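Local coordinates for putative GGDEF domain protein (Pseudomonas aeruginosa, PDB 7E6G) that probably catalyses the condensation of two GTP molecules into the second messenger 3',3'-cyclic di-GMP, with magnesium as cofactor, at residues Leu116-Glu121 / Tyr173-Arg178; Gly226-Arg231 / Val240-Ala245; Asp104-Leu109 / Ser154-Leu159. All coordinates share one frame; numbering follows the deposited sequence.

In the fold
All three contacts belong to the GGDEF catalytic domain at the end of the long helix 27-102. Contact 3 and contact 1 alternate along the chain (104-109, 116-121, 154-159, 173-178), whereas contact 2 follows with 226-231 and 240-245. Contacts 1 and 2 share the central mixed sheet, their centres about 14 Å apart, and meet where Leu119 CD1 packs 4.0 Å from Val240 CG2. Contact 3, its centre about 18 Å from that of contact 1, lies beside the guanine. Arg178 on strand 175-178, touching Leu106 and Leu159, links the turn after helix 27-102 to the nucleotide pocket, while contact 2 stands about 15 Å from contact 3 at the nearest atoms.

Contact 1: Leu116-Glu121 / Tyr173-Arg178; sequences LERLRE and YDLCGR
Arg118 lays the aliphatic part of its side chain against Leu175, and one methyl does most of the touching: Leu175 CD2 sits 3.5 Å from Arg118 CG and lies over one face of the guanidinium, 3.9 Å from NH1. The other methyl, CD1, reaches only the neighbourhood of NH1, at 4.1 Å. Two torsions put the arginine there. CG stands anti to the backbone N (chi1 173°), and a bend at chi2 (77°) then carries the chain along the strand toward its start, so that NH2 ends 3.4 Å from Tyr173 O, which stands oblique to the guanidinium plane. The contact is small and lies at the surface, yet it illustrates how the helices of the GGDEF fold cover its sheet. Helix 112-128 rests here on the outermost strand of the chain's central sheet, 175-178, which is bonded to its neighbour through Leu175 with Leu187 and Gly177 with Leu185, and whose side chains alternate between the two faces: Leu175 meets this helix, while Cys176 packs on Met166 of helix 152-168. Further out, Arg118 also touches Leu187 and Pro189, and its NE forms a long, weak ion pair with Glu122, one helical turn on. Next to Arg118, Leu119 packs on Leu185, whereas Leu116 packs on Arg164 of the second subunit.

Contact 2: Gly226-Arg231 / Val240-Ala245; sequences GVTEHR and VNRADA
Thr228 OG1 is engaged from two directions: it donates to the carbonyl O of the next residue, Glu229, and receives Arg242 NE from the helix at 3.3 Å. The second bond is weak, bent to 125° at the hydrogen, although the hydroxyl lies in the plane of the guanidinium, at its edge. With OG1 anti to the backbone N, the other branch, CG2, faces Ala243, its methyl 4.2 Å from Ala243 CB. Over one face of the same arginine lies the guanidinium of Arg231. The two planes are only 8° apart and the centres 3.4 Å, an offset stack in which the extended Arg231 chain crosses the bent chain of Arg242 at about a right angle. Two like charges are thereby brought together, and no hydrogen bond joins them. Glu234 probably offsets part of the charge: its OE1 forms a salt bridge with Arg242 NH2, while OE2 accepts from the backbone N of Arg231, so that one carboxylate meets both arginines. Arg231 NH2 adds a weak bond to the carbonyl of Ala262. At the other end of the contact the strand comes close to the helix backbone itself, Gly226 CA lying 3.8 Å from Ala243 O, where no side chain intervenes. The axes of 226-229 and 240-245 approach to 6.3 Å and run roughly antiparallel, at 145°. This is the first half of a beta-alpha-beta crossover, in which the chain leaves strand 223-229, returns along helix 236-252 and enters the parallel strand 258-260.

Contact 3: Asp104-Leu109 / Ser154-Leu159; sequences DPLTGL and SGDRVL. With G2P (phosphomethylphosphonic acid guanylate ester), chain H.
The guanine pocket of the cyclase borders this contact, in which Leu106 of the turn after the long helix packs on Asp156 and Leu159 of helix 152-168. Asp156 OD1 takes both donors of the base's Watson-Crick edge: N1 of the nucleotide analogue at 2.7 Å with a fairly straight bond (154°), and N2 at 3.0 Å. A single carboxylate oxygen thus reads the two N-H groups that distinguish guanine. Leu159 CD1 lies over one face of the base, 4.0 Å from its N1. Over one face of the carboxylate, Leu106 CD2 lies 3.9 Å from Asp156 OD1 and 4.2 Å from Leu159 CB, giving the acid an apolar neighbour on the turn side. Thr107 follows on with its methyl, CG2 lying 3.9 Å from the carbonyl O of Leu159.

The sequence Asp104-Pro105-Leu106-Thr107 fits the DxLT signature with which GGDEF domains begin, and its polar side chains hydrogen-bond within the turn. Asp104 OD2 accepts from the backbone N of Thr107 at 3.0 Å, met from above the carboxylate plane (36° out of it), which makes an Asx motif; the Thr107 hydroxyl donates to the same oxygen from its anti side. That hydroxyl lies between the backbone N and the carbonyl carbon (chi1 59°), a position from which it also accepts Leu109 N at 3.3 Å as an ST turn. The backbone ties the ends together through Asp104 N to Leu109 O. Arg178 bridges turn and ligand: NH1 makes a long, weak ion pair with Asp104, NH2 donates to O6 of the base, and Thr107 touches its side chain. Asn147 OD1 is a further hydrogen-bonding partner of the nucleotide.

Contact 1: Leu116-Glu121 / Tyr173-Arg178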
loop_
_atom_site.group_PDB
_atom_site.type_symbol
_atom_site.label_atom_id
_atom_site.label_comp_id
_atom_site.label_asym_id
_atom_site.label_seq_id
_atom_site.Cartn_x
_atom_site.Cartn_y
_atom_site.Cartn_z
ATOM N N LEU A 116 -37.053 17.674 -4.040
ATOM C CA LEU A 116 -36.787 18.772 -4.820
ATOM C C LEU A 116 -35.590 18.588 -5.648
ATOM O O LEU A 116 -35.465 19.196 -6.582
ATOM C CB LEU A 116 -36.616 19.925 -3.967
ATOM C CG LEU A 116 -37.867 20.401 -3.427
ATOM C CD1 LEU A 116 -37.755 21.560 -2.588
ATOM C CD2 LEU A 116 -38.815 20.699 -4.461
ATOM N N GLU A 117 -34.605 17.962 -5.150
ATOM C CA GLU A 117 -33.438 17.685 -5.812
ATOM C C GLU A 117 -33.624 16.734 -6.823
ATOM O O GLU A 117 -33.066 16.851 -7.751
ATOM C CB GLU A 117 -32.436 17.378 -4.803
ATOM C CG GLU A 117 -31.315 16.483 -5.104
ATOM C CD GLU A 117 -30.609 16.175 -3.842
ATOM O OE1 GLU A 117 -30.518 17.053 -2.959
ATOM O OE2 GLU A 117 -30.121 15.063 -3.723
ATOM N N ARG A 118 -34.398 15.738 -6.612
ATOM C CA ARG A 118 -34.725 14.789 -7.573
ATOM C C ARG A 118 -35.692 15.313 -8.551
ATOM O O ARG A 118 -35.673 14.991 -9.621
ATOM C CB ARG A 118 -35.048 13.517 -6.929
ATOM C CG ARG A 118 -35.582 12.447 -7.828
ATOM C CD ARG A 118 -34.618 11.708 -8.705
ATOM N NE ARG A 118 -35.227 10.541 -9.285
ATOM C CZ ARG A 118 -35.103 9.351 -8.768
ATOM N NH1 ARG A 118 -34.422 9.200 -7.684
ATOM N NH2 ARG A 118 -35.642 8.313 -9.291
ATOM N N LEU A 119 -36.551 16.167 -8.162
ATOM C CA LEU A 119 -37.486 16.764 -9.110
ATOM C C LEU A 119 -36.754 17.612 -10.141
ATOM O O LEU A 119 -37.096 17.586 -11.334
ATOM C CB LEU A 119 -38.535 17.593 -8.373
ATOM C CG LEU A 119 -39.839 16.871 -8.004
ATOM C CD1 LEU A 119 -40.465 17.544 -6.789
ATOM C CD2 LEU A 119 -40.835 16.794 -9.170
ATOM N N ARG A 120 -35.737 18.357 -9.704
ATOM C CA ARG A 120 -34.893 19.087 -10.647
ATOM C C ARG A 120 -34.245 18.138 -11.655
ATOM O O ARG A 120 -34.310 18.361 -12.876
ATOM C CB ARG A 120 -33.838 19.889 -9.881
ATOM C CG ARG A 120 -32.843 20.628 -10.749
ATOM C CD ARG A 120 -32.354 21.914 -10.063
ATOM N NE ARG A 120 -32.865 23.138 -10.698
ATOM C CZ ARG A 120 -33.186 24.255 -10.045
ATOM N NH1 ARG A 120 -33.060 24.314 -8.724
ATOM N NH2 ARG A 120 -33.640 25.317 -10.711
ATOM N N GLU A 121 -33.631 17.051 -11.173
ATOM C CA GLU A 121 -32.923 16.212 -12.142
ATOM C C GLU A 121 -33.888 15.429 -13.035
ATOM O O GLU A 121 -33.551 15.118 -14.184
ATOM C CB GLU A 121 -31.910 15.287 -11.457
ATOM C CG GLU A 121 -32.443 14.317 -10.451
ATOM C CD GLU A 121 -31.324 13.680 -9.630
ATOM O OE1 GLU A 121 -31.379 12.449 -9.370
ATOM O OE2 GLU A 121 -30.379 14.415 -9.252
ATOM N N TYR A 173 -37.761 2.293 -8.322
ATOM C CA TYR A 173 -37.211 3.617 -8.592
ATOM C C TYR A 173 -38.193 4.744 -8.311
ATOM O O TYR A 173 -37.809 5.916 -8.388
ATOM C CB TYR A 173 -36.711 3.701 -10.044
ATOM C CG TYR A 173 -35.465 2.884 -10.250
ATOM C CD1 TYR A 173 -34.268 3.266 -9.659
ATOM C CD2 TYR A 173 -35.491 1.710 -10.990
ATOM C CE1 TYR A 173 -33.118 2.518 -9.818
ATOM C CE2 TYR A 173 -34.344 0.945 -11.153
ATOM C CZ TYR A 173 -33.157 1.357 -10.566
ATOM O OH TYR A 173 -32.001 0.616 -10.717
ATOM N N ASP A 174 -39.442 4.422 -7.993
ATOM C CA ASP A 174 -40.365 5.424 -7.494
ATOM C C ASP A 174 -39.891 5.979 -6.154
ATOM O O ASP A 174 -39.131 5.351 -5.409
ATOM C CB ASP A 174 -41.753 4.833 -7.330
ATOM C CG ASP A 174 -42.328 4.365 -8.630
ATOM O OD1 ASP A 174 -41.789 4.739 -9.694
ATOM O OD2 ASP A 174 -43.314 3.608 -8.580
ATOM N N LEU A 175 -40.380 7.167 -5.840
ATOM C CA LEU A 175 -39.888 7.939 -4.709
ATOM C C LEU A 175 -41.073 8.435 -3.903
ATOM O O LEU A 175 -41.911 9.174 -4.426
ATOM C CB LEU A 175 -39.067 9.115 -5.214
ATOM C CG LEU A 175 -37.773 9.500 -4.533
ATOM C CD1 LEU A 175 -36.811 8.331 -4.486
ATOM C CD2 LEU A 175 -37.210 10.625 -5.343
ATOM N N CYS A 176 -41.151 8.051 -2.640
ATOM C CA CYS A 176 -42.207 8.548 -1.767
ATOM C C CYS A 176 -41.597 9.447 -0.701
ATOM O O CYS A 176 -40.863 8.965 0.166
ATOM C CB CYS A 176 -42.977 7.410 -1.103
ATOM S SG CYS A 176 -44.183 8.043 0.111
ATOM N N GLY A 177 -41.922 10.735 -0.737
ATOM C CA GLY A 177 -41.332 11.699 0.167
ATOM C C GLY A 177 -42.340 12.312 1.117
ATOM O O GLY A 177 -43.522 12.470 0.789
ATOM N N ARG A 178 -41.860 12.649 2.315
ATOM C CA ARG A 178 -42.628 13.438 3.266
ATOM C C ARG A 178 -42.606 14.900 2.826
ATOM O O ARG A 178 -41.543 15.517 2.750
ATOM C CB ARG A 178 -42.056 13.268 4.670
ATOM C CG ARG A 178 -42.721 14.171 5.695
ATOM C CD ARG A 178 -42.948 13.443 6.975
ATOM N NE ARG A 178 -43.998 14.047 7.780
ATOM C CZ ARG A 178 -43.966 14.035 9.107
ATOM N NH1 ARG A 178 -42.940 13.464 9.728
ATOM N NH2 ARG A 178 -44.932 14.597 9.814
#

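Contact 2: Gly226-Arg231 / Val240-Ala245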
loop_
_atom_site.group_PDB
_atom_site.type_symbol
_atom_site.label_atom_id
_atom_site.label_comp_id
_atom_site.label_asym_id
_atom_site.label_seq_id
_atom_site.Cartn_x
_atom_site.Cartn_y
_atom_site.Cartn_z
ATOM N N GLY A 226 -54.067 14.299 -5.344
ATOM C CA GLY A 226 -54.126 14.941 -6.650
ATOM C C GLY A 226 -52.920 14.481 -7.453
ATOM O O GLY A 226 -51.802 14.465 -6.935
ATOM N N VAL A 227 -53.148 14.065 -8.694
ATOM C CA VAL A 227 -52.038 13.567 -9.495
ATOM C C VAL A 227 -52.008 14.277 -10.847
ATOM O O VAL A 227 -53.058 14.615 -11.411
ATOM C CB VAL A 227 -52.074 12.025 -9.628
ATOM C CG1 VAL A 227 -53.453 11.542 -9.986
ATOM C CG2 VAL A 227 -51.034 11.527 -10.592
ATOM N N THR A 228 -50.788 14.573 -11.315
ATOM C CA THR A 228 -50.548 15.129 -12.637
ATOM C C THR A 228 -49.365 14.454 -13.305
ATOM O O THR A 228 -48.560 13.761 -12.680
ATOM C CB THR A 228 -50.245 16.631 -12.631
ATOM O OG1 THR A 228 -50.409 17.129 -13.964
ATOM C CG2 THR A 228 -48.802 16.888 -12.219
ATOM N N GLU A 229 -49.262 14.706 -14.602
ATOM C CA GLU A 229 -48.096 14.351 -15.390
ATOM C C GLU A 229 -47.240 15.582 -15.638
ATOM O O GLU A 229 -47.743 16.700 -15.794
ATOM C CB GLU A 229 -48.498 13.760 -16.731
ATOM C CG GLU A 229 -47.392 13.020 -17.403
ATOM C CD GLU A 229 -47.849 12.432 -18.705
ATOM O OE1 GLU A 229 -46.993 11.929 -19.468
ATOM O OE2 GLU A 229 -49.078 12.436 -18.943
ATOM N N HIS A 230 -45.937 15.376 -15.680
ATOM C CA HIS A 230 -45.072 16.487 -16.013
ATOM C C HIS A 230 -45.224 16.867 -17.486
ATOM O O HIS A 230 -45.000 16.037 -18.375
ATOM C CB HIS A 230 -43.623 16.160 -15.721
ATOM C CG HIS A 230 -42.705 17.211 -16.233
ATOM N ND1 HIS A 230 -42.764 18.512 -15.782
ATOM C CD2 HIS A 230 -41.773 17.188 -17.212
ATOM C CE1 HIS A 230 -41.874 19.236 -16.432
ATOM N NE2 HIS A 230 -41.259 18.458 -17.305
ATOM N N ARG A 231 -45.571 18.128 -17.742
ATOM C CA ARG A 231 -45.666 18.667 -19.094
ATOM C C ARG A 231 -44.329 19.296 -19.480
ATOM O O ARG A 231 -43.839 20.188 -18.784
ATOM C CB ARG A 231 -46.799 19.687 -19.166
ATOM C CG ARG A 231 -48.123 19.114 -18.659
ATOM C CD ARG A 231 -49.250 20.152 -18.583
ATOM N NE ARG A 231 -50.455 19.588 -17.969
ATOM C CZ ARG A 231 -51.581 20.266 -17.739
ATOM N NH1 ARG A 231 -51.673 21.554 -18.075
ATOM N NH2 ARG A 231 -52.613 19.647 -17.173
ATOM N N VAL A 240 -45.459 20.647 -9.542
ATOM C CA VAL A 240 -45.908 20.499 -8.161
ATOM C C VAL A 240 -47.186 21.298 -7.933
ATOM O O VAL A 240 -48.150 20.792 -7.347
ATOM C CB VAL A 240 -44.797 20.902 -7.175
ATOM C CG1 VAL A 240 -45.365 21.058 -5.777
ATOM C CG2 VAL A 240 -43.675 19.863 -7.186
ATOM N N ASN A 241 -47.231 22.537 -8.429
ATOM C CA ASN A 241 -48.413 23.374 -8.234
ATOM C C ASN A 241 -49.661 22.728 -8.827
ATOM O O ASN A 241 -50.744 22.796 -8.236
ATOM C CB ASN A 241 -48.181 24.757 -8.840
ATOM C CG ASN A 241 -47.391 25.673 -7.918
ATOM O OD1 ASN A 241 -46.879 25.250 -6.871
ATOM N ND2 ASN A 241 -47.279 26.935 -8.305
ATOM N N ARG A 242 -49.538 22.093 -9.994
ATOM C CA ARG A 242 -50.730 21.493 -10.587
ATOM C C ARG A 242 -51.170 20.259 -9.808
ATOM O O ARG A 242 -52.376 20.049 -9.596
ATOM C CB ARG A 242 -50.501 21.149 -12.052
ATOM C CG ARG A 242 -51.819 20.986 -12.825
ATOM C CD ARG A 242 -51.619 20.258 -14.145
ATOM N NE ARG A 242 -50.236 20.399 -14.581
ATOM C CZ ARG A 242 -49.725 21.497 -15.146
ATOM N NH1 ARG A 242 -50.474 22.576 -15.382
ATOM N NH2 ARG A 242 -48.446 21.500 -15.479
ATOM N N ALA A 243 -50.214 19.432 -9.374
ATOM C CA ALA A 243 -50.564 18.307 -8.510
ATOM C C ALA A 243 -51.284 18.795 -7.259
ATOM O O ALA A 243 -52.272 18.198 -6.809
ATOM C CB ALA A 243 -49.306 17.525 -8.139
ATOM N N ASP A 244 -50.812 19.908 -6.711
ATOM C CA ASP A 244 -51.393 20.489 -5.515
ATOM C C ASP A 244 -52.815 20.982 -5.761
ATOM O O ASP A 244 -53.704 20.820 -4.917
ATOM C CB ASP A 244 -50.496 21.628 -5.071
ATOM C CG ASP A 244 -50.705 21.991 -3.669
ATOM O OD1 ASP A 244 -49.864 21.599 -2.837
ATOM O OD2 ASP A 244 -51.714 22.662 -3.396
ATOM N N ALA A 245 -53.044 21.630 -6.899
ATOM C CA ALA A 245 -54.392 22.094 -7.210
ATOM C C ALA A 245 -55.332 20.913 -7.410
ATOM O O ALA A 245 -56.509 20.972 -7.035
ATOM C CB ALA A 245 -54.358 22.990 -8.448
#

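Contact 3: Asp104-Leu109 / Ser154-Leu159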
loop_
_atom_site.group_PDB
_atom_site.type_symbol
_atom_site.label_atom_id
_atom_site.label_comp_id
_atom_site.label_asym_id
_atom_site.label_seq_id
_atom_site.Cartn_x
_atom_site.Cartn_y
_atom_site.Cartn_z
ATOM N N ASP A 104 -36.197 12.069 6.363
ATOM C CA ASP A 104 -37.120 12.600 7.349
ATOM C C ASP A 104 -37.013 11.801 8.640
ATOM O O ASP A 104 -37.191 10.576 8.614
ATOM C CB ASP A 104 -38.546 12.543 6.810
ATOM C CG ASP A 104 -39.590 12.798 7.884
ATOM O OD1 ASP A 104 -39.649 13.939 8.410
ATOM O OD2 ASP A 104 -40.349 11.851 8.205
ATOM N N PRO A 105 -36.749 12.442 9.779
ATOM C CA PRO A 105 -36.527 11.672 11.027
ATOM C C PRO A 105 -37.661 10.732 11.416
ATOM O O PRO A 105 -37.402 9.570 11.755
ATOM C CB PRO A 105 -36.319 12.776 12.067
ATOM C CG PRO A 105 -35.724 13.924 11.262
ATOM C CD PRO A 105 -36.396 13.868 9.916
ATOM N N LEU A 106 -38.917 11.180 11.375
ATOM C CA LEU A 106 -40.006 10.342 11.887
ATOM C C LEU A 106 -40.248 9.111 11.014
ATOM O O LEU A 106 -40.327 7.989 11.525
ATOM C CB LEU A 106 -41.299 11.155 12.015
ATOM C CG LEU A 106 -42.544 10.290 12.275
ATOM C CD1 LEU A 106 -42.468 9.641 13.629
ATOM C CD2 LEU A 106 -43.844 11.066 12.109
ATOM N N THR A 107 -40.413 9.301 9.704
ATOM C CA THR A 107 -40.893 8.243 8.817
ATOM C C THR A 107 -39.778 7.508 8.091
ATOM O O THR A 107 -40.038 6.453 7.501
ATOM C CB THR A 107 -41.847 8.808 7.737
ATOM O OG1 THR A 107 -41.165 9.811 6.962
ATOM C CG2 THR A 107 -43.121 9.386 8.344
ATOM N N GLY A 108 -38.554 8.047 8.085
ATOM C CA GLY A 108 -37.491 7.492 7.278
ATOM C C GLY A 108 -37.564 7.845 5.811
ATOM O O GLY A 108 -36.558 7.700 5.103
ATOM N N LEU A 109 -38.709 8.332 5.333
ATOM C CA LEU A 109 -38.869 8.690 3.932
ATOM C C LEU A 109 -37.895 9.788 3.506
ATOM O O LEU A 109 -37.372 10.528 4.343
ATOM C CB LEU A 109 -40.288 9.167 3.689
ATOM C CG LEU A 109 -41.306 8.063 3.808
ATOM C CD1 LEU A 109 -42.668 8.704 3.641
ATOM C CD2 LEU A 109 -41.043 7.036 2.734
ATOM N N SER A 154 -49.792 9.129 18.689
ATOM C CA SER A 154 -50.611 8.215 17.905
ATOM C C SER A 154 -50.647 8.621 16.437
ATOM O O SER A 154 -50.478 7.775 15.548
ATOM C CB SER A 154 -52.021 8.167 18.477
ATOM O OG SER A 154 -52.003 7.636 19.789
ATOM N N GLY A 155 -50.907 9.900 16.155
ATOM C CA GLY A 155 -50.807 10.365 14.786
ATOM C C GLY A 155 -49.448 10.086 14.165
ATOM O O GLY A 155 -49.355 9.802 12.969
ATOM N N ASP A 156 -48.379 10.157 14.962
ATOM C CA ASP A 156 -47.043 9.910 14.431
ATOM C C ASP A 156 -46.898 8.451 14.025
ATOM O O ASP A 156 -46.362 8.136 12.950
ATOM C CB ASP A 156 -45.979 10.277 15.476
ATOM C CG ASP A 156 -45.646 11.785 15.514
ATOM O OD1 ASP A 156 -46.235 12.591 14.745
ATOM O OD2 ASP A 156 -44.781 12.160 16.351
ATOM N N ARG A 157 -47.362 7.547 14.887
ATOM C CA ARG A 157 -47.411 6.140 14.511
ATOM C C ARG A 157 -48.212 5.951 13.237
ATOM O O ARG A 157 -47.804 5.203 12.339
ATOM C CB ARG A 157 -47.988 5.324 15.660
ATOM C CG ARG A 157 -47.029 5.330 16.828
ATOM C CD ARG A 157 -46.792 3.946 17.353
ATOM N NE ARG A 157 -47.941 3.541 18.146
ATOM C CZ ARG A 157 -48.781 2.564 17.813
ATOM N NH1 ARG A 157 -48.608 1.861 16.684
ATOM N NH2 ARG A 157 -49.798 2.294 18.618
ATOM N N VAL A 158 -49.338 6.655 13.127
ATOM C CA VAL A 158 -50.168 6.558 11.933
ATOM C C VAL A 158 -49.375 6.964 10.696
ATOM O O VAL A 158 -49.412 6.285 9.664
ATOM C CB VAL A 158 -51.439 7.408 12.110
ATOM C CG1 VAL A 158 -52.105 7.660 10.761
ATOM C CG2 VAL A 158 -52.398 6.710 13.034
ATOM N N LEU A 159 -48.649 8.074 10.783
ATOM C CA LEU A 159 -47.860 8.539 9.648
ATOM C C LEU A 159 -46.756 7.550 9.292
ATOM O O LEU A 159 -46.478 7.327 8.106
ATOM C CB LEU A 159 -47.267 9.916 9.957
ATOM C CG LEU A 159 -48.265 11.070 9.980
ATOM C CD1 LEU A 159 -47.560 12.339 10.347
ATOM C CD2 LEU A 159 -48.934 11.213 8.623
HETATM P PG G2P H . -58.350 17.675 6.007
HETATM O O1G G2P H . -57.559 17.471 4.985
HETATM O O2G G2P H . -59.145 16.671 6.234
HETATM O O3G G2P H . -58.954 18.862 6.031
HETATM O O3B G2P H . -57.289 17.737 7.107
HETATM P PB G2P H . -57.124 17.783 8.668
HETATM O O1B G2P H . -56.389 16.732 8.868
HETATM O O2B G2P H . -58.250 17.852 9.371
HETATM C C3A G2P H . -56.265 19.193 9.188
HETATM P PA G2P H . -54.891 19.785 8.520
HETATM O O1A G2P H . -55.651 20.946 8.436
HETATM O O2A G2P H . -54.903 18.767 7.504
HETATM O "O5'" G2P H . -54.352 19.440 9.859
HETATM C "C5'" G2P H . -53.481 18.340 10.096
HETATM C "C4'" G2P H . -52.903 18.356 11.475
HETATM O "O4'" G2P H . -51.702 17.873 11.260
HETATM C "C3'" G2P H . -52.532 19.693 11.835
HETATM O "O3'" G2P H . -53.293 20.046 12.922
HETATM C "C2'" G2P H . -51.102 19.513 12.158
HETATM O "O2'" G2P H . -50.650 20.171 13.267
HETATM C "C1'" G2P H . -51.042 18.113 12.377
HETATM N N9 G2P H . -49.725 17.611 12.266
HETATM C C8 G2P H . -48.885 18.194 11.478
HETATM N N7 G2P H . -47.738 17.595 11.513
HETATM C C5 G2P H . -47.825 16.618 12.305
HETATM C C6 G2P H . -46.956 15.706 12.657
HETATM O O6 G2P H . -45.835 15.661 12.262
HETATM N N1 G2P H . -47.341 14.734 13.543
HETATM C C2 G2P H . -48.595 14.766 14.026
HETATM N N2 G2P H . -48.920 13.881 14.811
HETATM N N3 G2P H . -49.430 15.718 13.641
HETATM C C4 G2P H . -49.068 16.623 12.770
#